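Local coordinates for protein 2-hydroxy-3-oxopropionate reductase (Polaromonas sp. JS666, PDB 4DLL) that probably catalyses the reversible, NAD(P)H-dependent reduction of 2-hydroxy-3-oxopropionate (tartronate semialdehyde) to glycerate, at residues Gln245-Gly248 with Gln249-Val252. Sequence-based numbering, arbitrary orientation.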
# COMPACT_ATOMS: atom_id res chain seq x y z
N GLN A 245 -0.99 6.15 5.46
CA GLN A 245 -0.57 7.36 6.17
C GLN A 245 -1.22 8.65 5.62
O GLN A 245 -1.49 9.57 6.40
CB GLN A 245 0.95 7.53 6.15
CG GLN A 245 1.73 6.29 6.71
CD GLN A 245 1.30 5.91 8.18
OE1 GLN A 245 0.95 4.74 8.48
NE2 GLN A 245 1.31 6.90 9.08
N LEU A 246 -1.43 8.76 4.30
CA LEU A 246 -1.99 10.02 3.83
C LEU A 246 -3.50 9.96 3.87
O LEU A 246 -4.09 10.54 4.75
CB LEU A 246 -1.46 10.42 2.45
CG LEU A 246 -1.93 11.78 1.87
CD1 LEU A 246 -1.02 12.98 2.40
CD2 LEU A 246 -1.97 11.74 0.32
N HIS A 247 -4.11 9.23 2.94
CA HIS A 247 -5.57 9.06 2.89
C HIS A 247 -6.24 8.42 4.09
O HIS A 247 -7.43 8.66 4.34
CB HIS A 247 -5.93 8.23 1.69
CG HIS A 247 -5.24 8.69 0.44
ND1 HIS A 247 -5.76 9.69 -0.36
CD2 HIS A 247 -4.07 8.33 -0.12
CE1 HIS A 247 -4.94 9.91 -1.37
NE2 HIS A 247 -3.90 9.11 -1.23
N GLY A 248 -5.52 7.55 4.80
CA GLY A 248 -6.08 6.92 5.95
C GLY A 248 -6.31 7.89 7.11
O GLY A 248 -7.33 7.78 7.84
N GLN A 249 -5.37 8.82 7.31
CA GLN A 249 -5.50 9.86 8.31
C GLN A 249 -6.71 10.73 8.00
O GLN A 249 -7.45 11.07 8.93
CB GLN A 249 -4.23 10.68 8.49
CG GLN A 249 -4.22 11.62 9.73
CD GLN A 249 -4.71 10.98 11.11
OE1 GLN A 249 -5.14 11.72 12.01
NE2 GLN A 249 -4.66 9.66 11.24
N ARG A 250 -6.95 11.00 6.70
CA ARG A 250 -8.15 11.72 6.25
C ARG A 250 -9.40 10.89 6.47
O ARG A 250 -10.54 11.42 6.51
CB ARG A 250 -8.09 12.08 4.75
CG ARG A 250 -7.02 13.12 4.32
CD ARG A 250 -6.82 13.10 2.79
NE ARG A 250 -5.72 13.95 2.38
CZ ARG A 250 -5.20 14.02 1.16
NH1 ARG A 250 -5.67 13.29 0.16
NH2 ARG A 250 -4.16 14.83 0.94
N MSE A 251 -9.23 9.58 6.55
CA MSE A 251 -10.41 8.75 6.75
C MSE A 251 -10.79 8.81 8.22
O MSE A 251 -11.99 8.95 8.57
CB MSE A 251 -10.15 7.31 6.32
CG MSE A 251 -10.10 7.15 4.80
SE MSE A 251 -9.57 5.33 4.36
CE MSE A 251 -9.07 5.78 2.46
N VAL A 252 -9.75 8.74 9.05
CA VAL A 252 -9.86 8.82 10.49
C VAL A 252 -10.51 10.15 10.88
O VAL A 252 -11.38 10.15 11.74
CB VAL A 252 -8.46 8.72 11.18
CG1 VAL A 252 -8.56 9.11 12.65
CG2 VAL A 252 -7.86 7.30 11.07
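Arg250 reaches back along the short helix 247-252 to lie beside Leu246 and His247, its side chain pointing the same way as theirs. With CG anti to the carbonyl carbon (chi1 -67°) and the chain extended from CG to NE, the guanidinium arrives at the leucine branches: CD2 of Leu246 sits over one of its faces, 3.8 Å from NH2 of Arg250. A flat cation with a greasy stem suits this place, because its face can rest on methyl groups while its N-H groups seek an acid; NH1 forms a salt bridge with Asp305. The His247 ring stands nearly perpendicular to the guanidinium; its ND1, buried and without a polar partner in the model, lies 3.6 Å from Arg250 NH1, and CD2 of Leu246 also covers one ring face near its rim. Cutting the arginine back to an alanine would probably leave Asp305 without its cationic mate and uncover the Leu246 methyls.

Backbone bonding is uneven along this short helix, which belongs to the all-helical C-terminal domain characteristic of the 3-hydroxyisobutyrate dehydrogenase family. Leu246 O weakly accepts both Gln249 N, at 3.3 Å, and Arg250 N. The one bond across the turn that is not weak is that of Val252 N to Gly248 O, at 2.9 Å with an N-H...O angle of 161°; Met251 N is shared weakly between this oxygen and His247 O.

Met251, a selenomethionine, runs its extended chain past the His247 carbonyl, CG pressed to 3.1 Å from His247 O, while CE makes an apolar contact 4.1 Å from His247 CB. A methionine-type chain is unbranched and pliant enough for this buried position, where it meets Ile210, Val213 and Ala214 of helix 194-222. Leu246, partly exposed, also packs on Phe238 of the second subunit.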